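Long-range contacts in ATP-dependent DNA helicase (Mycobacterium smegmatis, PDB 5V9X), which unwinds RNA:DNA hybrids by tracking 3'-to-5' along single-stranded DNA, a movement powered by ATP hydrolysis: residues A[670-675]-A[863-868]; A[685-690]-A[697-702]; A[712-717]-A[729-734]; A[751-756]-A[855-860]. All coordinates share one frame; numbering follows the deposited sequence.

All four contacts belong to one alpha/beta unit built on a mixed five-stranded sheet. Contact 2, a hairpin inside the sheet, is buried and mostly backbone-bonded. Contact 4 brings a loop to the neighbouring 854-859, one of two edge strands, at the surface, where alanine, valine and isoleucine side chains meet next to two carboxylates. Contact 3 is buried like contact 2 but has no hydrogen bond and rests on small aliphatic groups; L713 of its helix touches L701 of contact 2. Contact 1, partly buried, joins two helices through a glutamine amide, a phenyl ring and an N-cap serine, and this serine also bonds E688 of contact 2. Contact 1 alone reaches the bound DNA.

Contact 1: A[670-675]-A[863-868]; sequences REQREA and PSPFAA. With nucleotides of chain B.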
# COMPACT_ATOMS: atom_id res chain seq x y z
N ARG A 670 13.64 -25.40 16.56
CA ARG A 670 13.88 -26.49 17.50
C ARG A 670 13.03 -26.33 18.75
O ARG A 670 12.33 -27.27 19.16
CB ARG A 670 15.37 -26.56 17.85
CG ARG A 670 15.70 -27.63 18.88
CD ARG A 670 17.20 -27.74 19.13
NE ARG A 670 17.80 -26.48 19.54
CZ ARG A 670 17.67 -25.94 20.75
NH1 ARG A 670 16.94 -26.55 21.68
NH2 ARG A 670 18.26 -24.78 21.03
N GLU A 671 13.07 -25.15 19.37
CA GLU A 671 12.30 -24.92 20.59
C GLU A 671 10.80 -25.04 20.33
O GLU A 671 10.06 -25.58 21.16
CB GLU A 671 12.62 -23.55 21.17
CG GLU A 671 14.02 -23.42 21.74
CD GLU A 671 14.24 -22.09 22.43
OE1 GLU A 671 13.28 -21.58 23.06
OE2 GLU A 671 15.35 -21.54 22.33
N GLN A 672 10.33 -24.52 19.19
CA GLN A 672 8.92 -24.68 18.85
C GLN A 672 8.58 -26.15 18.64
O GLN A 672 7.50 -26.61 19.03
CB GLN A 672 8.58 -23.87 17.60
CG GLN A 672 7.10 -23.91 17.24
CD GLN A 672 6.23 -23.30 18.31
OE1 GLN A 672 6.61 -22.32 18.95
NE2 GLN A 672 5.06 -23.88 18.52
N ARG A 673 9.49 -26.90 18.03
CA ARG A 673 9.30 -28.34 17.88
C ARG A 673 9.31 -29.04 19.23
O ARG A 673 8.51 -29.95 19.47
CB ARG A 673 10.38 -28.91 16.96
CG ARG A 673 9.93 -30.06 16.07
CD ARG A 673 10.97 -30.39 15.00
NE ARG A 673 12.29 -30.63 15.57
CZ ARG A 673 13.33 -29.80 15.43
NH1 ARG A 673 13.20 -28.67 14.74
NH2 ARG A 673 14.50 -30.10 15.98
N GLU A 674 10.20 -28.62 20.14
CA GLU A 674 10.24 -29.22 21.47
C GLU A 674 8.99 -28.88 22.28
O GLU A 674 8.62 -29.64 23.18
CB GLU A 674 11.49 -28.76 22.22
CG GLU A 674 12.80 -29.24 21.62
CD GLU A 674 14.00 -28.63 22.32
OE1 GLU A 674 13.81 -27.86 23.29
OE2 GLU A 674 15.14 -28.92 21.90
N ALA A 675 8.34 -27.77 21.97
CA ALA A 675 7.20 -27.34 22.78
C ALA A 675 5.88 -27.95 22.31
O ALA A 675 5.06 -28.35 23.14
CB ALA A 675 7.10 -25.81 22.77
N PRO A 863 3.74 -21.21 27.53
CA PRO A 863 3.57 -20.89 26.10
C PRO A 863 4.82 -21.20 25.28
O PRO A 863 5.94 -20.86 25.66
CB PRO A 863 3.26 -19.39 26.11
CG PRO A 863 2.60 -19.17 27.42
CD PRO A 863 3.24 -20.12 28.39
N SER A 864 4.60 -21.85 24.14
CA SER A 864 5.63 -22.16 23.15
C SER A 864 6.19 -20.86 22.58
O SER A 864 5.59 -19.79 22.76
CB SER A 864 5.05 -23.04 22.04
OG SER A 864 4.12 -22.32 21.25
N PRO A 865 7.34 -20.90 21.89
CA PRO A 865 7.84 -19.67 21.26
C PRO A 865 6.84 -18.99 20.34
O PRO A 865 6.71 -17.76 20.37
CB PRO A 865 9.07 -20.17 20.48
CG PRO A 865 9.55 -21.33 21.25
CD PRO A 865 8.31 -22.01 21.79
N PHE A 866 6.10 -19.76 19.53
CA PHE A 866 5.11 -19.16 18.65
C PHE A 866 3.95 -18.56 19.44
O PHE A 866 3.46 -17.48 19.12
CB PHE A 866 4.58 -20.19 17.65
CG PHE A 866 5.54 -20.49 16.52
CD1 PHE A 866 6.87 -20.12 16.59
CD2 PHE A 866 5.09 -21.13 15.38
CE1 PHE A 866 7.74 -20.40 15.56
CE2 PHE A 866 5.95 -21.41 14.34
CZ PHE A 866 7.28 -21.04 14.42
N ALA A 867 3.50 -19.27 20.48
CA ALA A 867 2.44 -18.74 21.33
C ALA A 867 2.91 -17.49 22.07
O ALA A 867 2.16 -16.53 22.21
CB ALA A 867 1.98 -19.81 22.32
N ALA A 868 4.16 -17.50 22.55
CA ALA A 868 4.71 -16.33 23.22
C ALA A 868 4.72 -15.12 22.30
O ALA A 868 4.45 -14.00 22.74
CB ALA A 868 6.12 -16.63 23.73
P DA B 2 13.95 -8.77 28.74
OP1 DA B 2 15.41 -8.89 28.53
OP2 DA B 2 13.40 -7.60 29.47
O5' DA B 2 13.20 -8.87 27.33
C5' DA B 2 12.90 -7.68 26.59
C4' DA B 2 12.76 -7.99 25.11
O4' DA B 2 12.04 -9.24 24.94
C3' DA B 2 11.96 -6.96 24.31
O3' DA B 2 12.41 -6.93 22.96
C2' DA B 2 10.55 -7.52 24.40
C1' DA B 2 10.84 -9.01 24.24
N9 DA B 2 9.80 -9.86 24.81
C8 DA B 2 9.27 -9.80 26.07
N7 DA B 2 8.35 -10.70 26.30
C5 DA B 2 8.26 -11.40 25.10
C6 DA B 2 7.46 -12.48 24.70
N6 DA B 2 6.56 -13.07 25.49
N1 DA B 2 7.62 -12.94 23.44
C2 DA B 2 8.52 -12.35 22.64
N3 DA B 2 9.33 -11.33 22.92
C4 DA B 2 9.15 -10.89 24.17
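One face of the F866 phenyl ring carries the side chain of Q672, whose CG sits over the ring centre, 3.7 Å from the centroid in a CH-pi contact, while its amide stacks nearer the CB side with the planes 25° apart. This glutamine, on helix 661-676, binds the N-terminus of helix 865-870, where S864 is the N-cap and its OG accepts from A867 N. CG of Q672 is anti to the backbone N (chi1 -176°), and a bend at chi2 then turns the amide toward the first turn of the other helix. There OE1 accepts from F866 N at 2.7 Å, with the donor tilted out of the carbonyl plane, and NE2 makes a weak bond of 3.3 Å to S864 OG. The serine hydroxyl has a further partner in E688 of strand 684-691. Apolar contacts flank the amide: A675 CB lies 3.5 Å from S864 CB, and E671 CB is 3.8 Å from P865 CG, the carboxylate of E671 going on to a salt bridge with R433. Further along, the short helix comes up to the DNA tracking strand, A868 O lying 3.4 Å from N1 of DA2 of chain B, an approach and not a hydrogen bond.

Contact 2: A[685-690]-A[697-702]; sequences FVVERF and WRVILH
The antiparallel hairpin of strands 684-691 and 697-702, in which V686 faces H702 and F690 faces R698, gives the mixed five-stranded sheet its central strand, 697-702, and the one beside it. Backbone bonds join three hydrogen-bonded pairs, the straightest in the centre, where I700 N gives to E688 O at 2.7 Å and 173°. On the face with V687, R689, V699 and L701, the branches of V687 and V699 meet CG1 to CG1 at 3.6 Å. R689 lays its aliphatic chain over the six-membered ring of W697, CD 4.0 Å from the centroid, before a bend at chi3 takes the guanidinium on, its plane steeply inclined to the indole. The other face is more polar and lies under helices 661-676 and 865-870. R698 puts CB over one face of the F690 ring, 4.0 Å from its centroid, and I700 CD1 comes up at the ring edge. The R698 guanidinium has D692 as its salt-bridge partner, and the E688 carboxylate, bonded to S864 and T860, lies beside the H702 imidazole. With CG of H702 anti to the carbonyl carbon (chi1 -71°), ND1 meets V686 O at the ring edge, a weak 3.2 Å bond to the oxygen that also accepts H702 N.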
# COMPACT_ATOMS: atom_id res chain seq x y z
N PHE A 685 -1.90 -27.26 11.09
CA PHE A 685 -2.19 -26.27 12.12
C PHE A 685 -1.97 -26.90 13.49
O PHE A 685 -2.12 -28.11 13.67
CB PHE A 685 -3.63 -25.76 12.02
CG PHE A 685 -3.93 -24.98 10.77
CD1 PHE A 685 -2.92 -24.58 9.91
CD2 PHE A 685 -5.24 -24.64 10.45
CE1 PHE A 685 -3.21 -23.87 8.76
CE2 PHE A 685 -5.53 -23.93 9.31
CZ PHE A 685 -4.52 -23.54 8.46
N VAL A 686 -1.61 -26.07 14.47
CA VAL A 686 -1.40 -26.52 15.84
C VAL A 686 -2.32 -25.74 16.76
O VAL A 686 -2.30 -24.50 16.77
CB VAL A 686 0.07 -26.35 16.28
CG1 VAL A 686 0.20 -26.66 17.76
CG2 VAL A 686 0.97 -27.26 15.46
N VAL A 687 -3.14 -26.46 17.52
CA VAL A 687 -3.98 -25.88 18.55
C VAL A 687 -3.29 -26.11 19.89
O VAL A 687 -3.14 -27.26 20.33
CB VAL A 687 -5.40 -26.46 18.53
CG1 VAL A 687 -6.19 -25.96 19.72
CG2 VAL A 687 -6.09 -26.09 17.23
N GLU A 688 -2.86 -25.03 20.53
CA GLU A 688 -2.08 -25.09 21.75
C GLU A 688 -2.92 -24.57 22.91
O GLU A 688 -3.57 -23.53 22.79
CB GLU A 688 -0.79 -24.27 21.62
CG GLU A 688 0.02 -24.17 22.89
CD GLU A 688 1.35 -23.50 22.66
OE1 GLU A 688 1.67 -23.18 21.50
OE2 GLU A 688 2.09 -23.29 23.65
N ARG A 689 -2.89 -25.30 24.03
CA ARG A 689 -3.69 -24.95 25.19
C ARG A 689 -2.82 -24.92 26.44
O ARG A 689 -1.93 -25.76 26.61
CB ARG A 689 -4.85 -25.93 25.39
CG ARG A 689 -5.80 -25.56 26.51
CD ARG A 689 -6.95 -26.55 26.65
NE ARG A 689 -6.48 -27.93 26.77
CZ ARG A 689 -6.50 -28.81 25.78
NH1 ARG A 689 -6.97 -28.46 24.59
NH2 ARG A 689 -6.06 -30.04 25.98
N PHE A 690 -3.07 -23.94 27.30
CA PHE A 690 -2.42 -23.84 28.59
C PHE A 690 -3.32 -23.02 29.50
O PHE A 690 -4.26 -22.37 29.05
CB PHE A 690 -1.02 -23.21 28.48
CG PHE A 690 -1.01 -21.86 27.82
CD1 PHE A 690 -0.82 -21.74 26.45
CD2 PHE A 690 -1.17 -20.70 28.56
CE1 PHE A 690 -0.80 -20.50 25.83
CE2 PHE A 690 -1.15 -19.46 27.96
CZ PHE A 690 -0.97 -19.36 26.59
N TRP A 697 -8.02 -20.71 31.15
CA TRP A 697 -7.56 -21.42 29.96
C TRP A 697 -7.24 -20.45 28.83
O TRP A 697 -7.80 -19.35 28.74
CB TRP A 697 -8.62 -22.42 29.49
CG TRP A 697 -8.62 -23.71 30.25
CD1 TRP A 697 -9.64 -24.21 31.00
CD2 TRP A 697 -7.56 -24.66 30.32
NE1 TRP A 697 -9.28 -25.42 31.53
CE2 TRP A 697 -8.01 -25.72 31.14
CE3 TRP A 697 -6.27 -24.72 29.78
CZ2 TRP A 697 -7.21 -26.83 31.42
CZ3 TRP A 697 -5.49 -25.82 30.06
CH2 TRP A 697 -5.96 -26.86 30.88
N ARG A 698 -6.32 -20.87 27.96
CA ARG A 698 -5.97 -20.12 26.76
C ARG A 698 -5.70 -21.10 25.64
O ARG A 698 -4.77 -21.90 25.72
CB ARG A 698 -4.76 -19.22 27.00
CG ARG A 698 -5.13 -17.76 27.22
CD ARG A 698 -3.90 -16.88 27.41
NE ARG A 698 -4.27 -15.47 27.50
CZ ARG A 698 -4.76 -14.90 28.59
NH1 ARG A 698 -4.96 -15.61 29.69
NH2 ARG A 698 -5.07 -13.61 28.58
N VAL A 699 -6.52 -21.04 24.59
CA VAL A 699 -6.43 -21.94 23.45
C VAL A 699 -6.02 -21.13 22.24
O VAL A 699 -6.74 -20.22 21.82
CB VAL A 699 -7.76 -22.67 23.20
CG1 VAL A 699 -7.59 -23.73 22.13
CG2 VAL A 699 -8.27 -23.30 24.49
N ILE A 700 -4.86 -21.46 21.67
CA ILE A 700 -4.27 -20.71 20.57
C ILE A 700 -4.28 -21.58 19.32
O ILE A 700 -3.81 -22.73 19.36
CB ILE A 700 -2.84 -20.25 20.91
CG1 ILE A 700 -2.85 -19.28 22.09
CG2 ILE A 700 -2.19 -19.62 19.70
CD1 ILE A 700 -1.48 -18.88 22.56
N LEU A 701 -4.81 -21.04 18.23
CA LEU A 701 -4.72 -21.69 16.93
C LEU A 701 -3.50 -21.14 16.20
O LEU A 701 -3.36 -19.93 16.05
CB LEU A 701 -5.98 -21.44 16.10
CG LEU A 701 -5.90 -21.85 14.63
CD1 LEU A 701 -5.58 -23.34 14.48
CD2 LEU A 701 -7.18 -21.50 13.88
N HIS A 702 -2.62 -22.04 15.78
CA HIS A 702 -1.42 -21.66 15.04
C HIS A 702 -1.63 -21.92 13.56
O HIS A 702 -1.95 -23.05 13.17
CB HIS A 702 -0.20 -22.42 15.55
CG HIS A 702 0.27 -22.00 16.91
ND1 HIS A 702 -0.42 -22.30 18.06
CD2 HIS A 702 1.37 -21.32 17.30
CE1 HIS A 702 0.23 -21.82 19.11
NE2 HIS A 702 1.32 -21.21 18.67

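Contact 3: A[712-717]-A[729-734]; sequences PLALAV and EKPTAS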
# COMPACT_ATOMS: atom_id res chain seq x y z
N PRO A 712 -12.15 -13.23 9.61
CA PRO A 712 -13.48 -13.85 9.55
C PRO A 712 -13.57 -15.15 10.33
O PRO A 712 -14.66 -15.49 10.82
CB PRO A 712 -13.69 -14.08 8.05
CG PRO A 712 -12.30 -14.22 7.51
CD PRO A 712 -11.48 -13.24 8.30
N LEU A 713 -12.47 -15.89 10.46
CA LEU A 713 -12.51 -17.11 11.26
C LEU A 713 -12.77 -16.80 12.73
O LEU A 713 -13.46 -17.57 13.41
CB LEU A 713 -11.21 -17.89 11.10
CG LEU A 713 -11.12 -19.22 11.86
CD1 LEU A 713 -12.32 -20.10 11.54
CD2 LEU A 713 -9.83 -19.95 11.54
N ALA A 714 -12.24 -15.68 13.23
CA ALA A 714 -12.54 -15.29 14.61
C ALA A 714 -14.01 -14.93 14.78
O ALA A 714 -14.58 -15.19 15.85
CB ALA A 714 -11.65 -14.11 15.01
N LEU A 715 -14.64 -14.34 13.76
CA LEU A 715 -16.07 -14.09 13.82
C LEU A 715 -16.85 -15.39 14.01
O LEU A 715 -17.78 -15.45 14.82
CB LEU A 715 -16.54 -13.39 12.54
CG LEU A 715 -16.02 -11.99 12.24
CD1 LEU A 715 -16.47 -11.55 10.86
CD2 LEU A 715 -16.51 -11.01 13.30
N ALA A 716 -16.48 -16.43 13.27
CA ALA A 716 -17.18 -17.71 13.37
C ALA A 716 -16.96 -18.34 14.74
O ALA A 716 -17.90 -18.84 15.36
CB ALA A 716 -16.72 -18.65 12.26
N VAL A 717 -15.71 -18.34 15.21
CA VAL A 717 -15.41 -18.88 16.54
C VAL A 717 -16.16 -18.09 17.61
O VAL A 717 -16.69 -18.67 18.57
CB VAL A 717 -13.89 -18.85 16.79
CG1 VAL A 717 -13.58 -19.26 18.22
CG2 VAL A 717 -13.17 -19.76 15.80
N GLU A 729 -16.50 -13.10 25.30
CA GLU A 729 -15.21 -12.48 25.00
C GLU A 729 -14.79 -12.83 23.58
O GLU A 729 -14.65 -14.01 23.23
CB GLU A 729 -14.16 -12.94 26.00
CG GLU A 729 -12.82 -12.24 25.82
CD GLU A 729 -11.83 -12.59 26.91
OE1 GLU A 729 -12.22 -13.29 27.88
OE2 GLU A 729 -10.66 -12.16 26.81
N LYS A 730 -14.59 -11.81 22.76
CA LYS A 730 -14.30 -12.03 21.35
C LYS A 730 -12.83 -12.37 21.15
O LYS A 730 -11.96 -11.70 21.71
CB LYS A 730 -14.67 -10.79 20.53
CG LYS A 730 -15.47 -11.11 19.27
CD LYS A 730 -16.38 -9.97 18.87
CE LYS A 730 -17.25 -10.37 17.68
NZ LYS A 730 -18.18 -9.29 17.26
N PRO A 731 -12.51 -13.41 20.38
CA PRO A 731 -11.12 -13.85 20.27
C PRO A 731 -10.27 -12.86 19.49
O PRO A 731 -10.72 -12.20 18.55
CB PRO A 731 -11.23 -15.18 19.53
CG PRO A 731 -12.49 -15.06 18.74
CD PRO A 731 -13.43 -14.24 19.57
N THR A 732 -9.00 -12.77 19.90
CA THR A 732 -8.03 -11.90 19.24
C THR A 732 -7.42 -12.63 18.05
O THR A 732 -6.99 -13.78 18.18
CB THR A 732 -6.94 -11.46 20.22
OG1 THR A 732 -7.54 -10.87 21.38
CG2 THR A 732 -6.01 -10.45 19.56
N ALA A 733 -7.39 -11.96 16.90
CA ALA A 733 -6.90 -12.54 15.66
C ALA A 733 -5.71 -11.75 15.15
O ALA A 733 -5.65 -10.53 15.29
CB ALA A 733 -8.01 -12.58 14.60
N SER A 734 -4.76 -12.46 14.55
CA SER A 734 -3.55 -11.84 14.01
C SER A 734 -3.15 -12.59 12.75
O SER A 734 -3.86 -13.49 12.28
CB SER A 734 -2.43 -11.84 15.06
OG SER A 734 -2.09 -13.16 15.44
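P731 points its ring at A714 on helix 707-725, and the atoms of that ring carry most of the contact between the helix and the chain that enters strand 732-734. CB leaves the backbone toward the helix but meets no atom of 712-717 closely. CG is the projecting corner and meets three groups: the carbonyl oxygen of A714 at 3.6 Å from P731 CG, the methyl of the same alanine, with CB at 3.9 Å from CG, and more loosely V717 CG1 at 4.4 Å from CG. CD, turning back to the ring nitrogen, still lies 4.0 Å from A714 O. The proline therefore straddles one residue of the helix, touching both its methyl and its carbonyl, and V717 is brought in from the next turn because its CG1 is anti to the backbone N (chi1 174°). Two residues further along, A733 adds its methyl, CB to CB with A714 at 4.0 Å, so the methyl of A714 fits between P731 and A733. At the margin, the aliphatic chain of K730 brings CE to 4.5 Å from L715 CD2, a loose contact. No hydrogen bond crosses the contact; the packing is apolar. Helix 707-725 thus lies against the edge strand 732-734, which pairs with 737-742 through T732 and I739. I738 and V740 of that second strand touch P731, while L713 of the helix turns to helix 838-849 and A716 to helix 759-769.

Contact 4: A[751-756]-A[855-860]; sequences GADLFV and IVEVET
A752 and V756 form the close side of this contact, packing against I855 on 854-859, one of two edge strands. V756 CG2 and I855 CD1 come within 3.5 Å as the two branches run alongside each other, pointing opposite ways; CG1 of I855, anti to its carbonyl carbon (chi1 -69°), carries CD1 to the valine. The other branch of the isoleucine, CG2, lies 4.0 Å from A752 CB, and that methyl also rests on the aliphatic part of E857, 3.5 Å from CG. The solvent side is quite different. E857 stretches its extended chain past A752 toward the loop, where its OE2 stands 4.1 Å from D753 OD1, the two carboxylates nearly perpendicular. Like charges this near would probably repel and may favour protonation of one of them; the exposed setting should let water soften the effect. No hydrogen bond links the segments. Within the loop, F755 N bonds to A752 O, forming a turn between strand 737-742 and helix 759-769. Its A752 and F755 reach V687 of strand 684-691, the parallel neighbour of 854-859, L754 packs on helix 707-725, and both V756 and I855 touch I848 of helix 838-849.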
# COMPACT_ATOMS: atom_id res chain seq x y z
N GLY A 751 -11.26 -27.61 23.11
CA GLY A 751 -10.81 -28.44 22.02
C GLY A 751 -10.48 -27.68 20.73
O GLY A 751 -10.70 -26.48 20.61
N ALA A 752 -9.96 -28.43 19.76
CA ALA A 752 -9.58 -27.89 18.47
C ALA A 752 -10.71 -27.89 17.46
O ALA A 752 -10.61 -27.19 16.44
CB ALA A 752 -8.41 -28.69 17.88
N ASP A 753 -11.78 -28.65 17.70
CA ASP A 753 -12.96 -28.58 16.84
C ASP A 753 -13.62 -27.21 16.89
O ASP A 753 -14.48 -26.92 16.06
CB ASP A 753 -13.96 -29.66 17.24
CG ASP A 753 -13.37 -31.05 17.22
OD1 ASP A 753 -12.56 -31.37 18.12
OD2 ASP A 753 -13.70 -31.83 16.30
N LEU A 754 -13.23 -26.36 17.85
CA LEU A 754 -13.77 -25.01 17.95
C LEU A 754 -13.48 -24.21 16.69
O LEU A 754 -14.31 -23.42 16.24
CB LEU A 754 -13.18 -24.32 19.18
CG LEU A 754 -13.50 -22.85 19.43
CD1 LEU A 754 -15.00 -22.64 19.58
CD2 LEU A 754 -12.77 -22.37 20.67
N PHE A 755 -12.30 -24.41 16.09
CA PHE A 755 -11.90 -23.65 14.91
C PHE A 755 -12.39 -24.26 13.60
O PHE A 755 -12.45 -23.54 12.60
CB PHE A 755 -10.38 -23.51 14.87
CG PHE A 755 -9.79 -22.92 16.12
CD1 PHE A 755 -9.79 -21.54 16.31
CD2 PHE A 755 -9.23 -23.73 17.09
CE1 PHE A 755 -9.25 -20.99 17.46
CE2 PHE A 755 -8.69 -23.18 18.25
CZ PHE A 755 -8.69 -21.81 18.43
N VAL A 756 -12.74 -25.54 13.59
CA VAL A 756 -13.06 -26.24 12.36
C VAL A 756 -14.52 -26.02 12.00
O VAL A 756 -15.42 -26.22 12.83
CB VAL A 756 -12.75 -27.74 12.49
CG1 VAL A 756 -13.09 -28.47 11.20
CG2 VAL A 756 -11.30 -27.94 12.87
N ILE A 855 -4.45 -31.12 11.72
CA ILE A 855 -4.63 -30.31 12.92
C ILE A 855 -4.16 -31.13 14.11
O ILE A 855 -4.45 -32.33 14.21
CB ILE A 855 -6.10 -29.86 13.10
CG1 ILE A 855 -6.47 -28.85 12.02
CG2 ILE A 855 -6.32 -29.24 14.48
CD1 ILE A 855 -7.87 -28.32 12.15
N VAL A 856 -3.44 -30.49 15.02
CA VAL A 856 -2.84 -31.15 16.17
C VAL A 856 -3.23 -30.41 17.43
O VAL A 856 -3.06 -29.19 17.52
CB VAL A 856 -1.30 -31.23 16.04
CG1 VAL A 856 -0.69 -31.87 17.28
CG2 VAL A 856 -0.90 -31.99 14.79
N GLU A 857 -3.77 -31.14 18.41
CA GLU A 857 -4.03 -30.59 19.74
C GLU A 857 -2.84 -30.91 20.64
O GLU A 857 -2.37 -32.05 20.67
CB GLU A 857 -5.31 -31.17 20.35
CG GLU A 857 -6.52 -31.12 19.44
CD GLU A 857 -7.80 -31.42 20.19
OE1 GLU A 857 -7.88 -31.09 21.40
OE2 GLU A 857 -8.74 -31.99 19.58
N VAL A 858 -2.38 -29.91 21.38
CA VAL A 858 -1.30 -30.09 22.34
C VAL A 858 -1.55 -29.18 23.53
O VAL A 858 -2.04 -28.05 23.37
CB VAL A 858 0.09 -29.81 21.70
CG1 VAL A 858 0.19 -28.37 21.22
CG2 VAL A 858 1.21 -30.15 22.67
N GLU A 859 -1.26 -29.69 24.72
CA GLU A 859 -1.33 -28.90 25.95
C GLU A 859 0.09 -28.66 26.45
O GLU A 859 0.87 -29.61 26.59
CB GLU A 859 -2.16 -29.61 27.02
CG GLU A 859 -2.17 -28.88 28.35
CD GLU A 859 -3.19 -29.45 29.32
OE1 GLU A 859 -4.19 -30.03 28.86
OE2 GLU A 859 -2.98 -29.32 30.55
N THR A 860 0.41 -27.40 26.70
CA THR A 860 1.74 -27.00 27.14
C THR A 860 1.69 -26.46 28.56
O THR A 860 0.68 -25.91 29.00
CB THR A 860 2.33 -25.95 26.20
OG1 THR A 860 1.34 -24.96 25.90
CG2 THR A 860 2.81 -26.59 24.90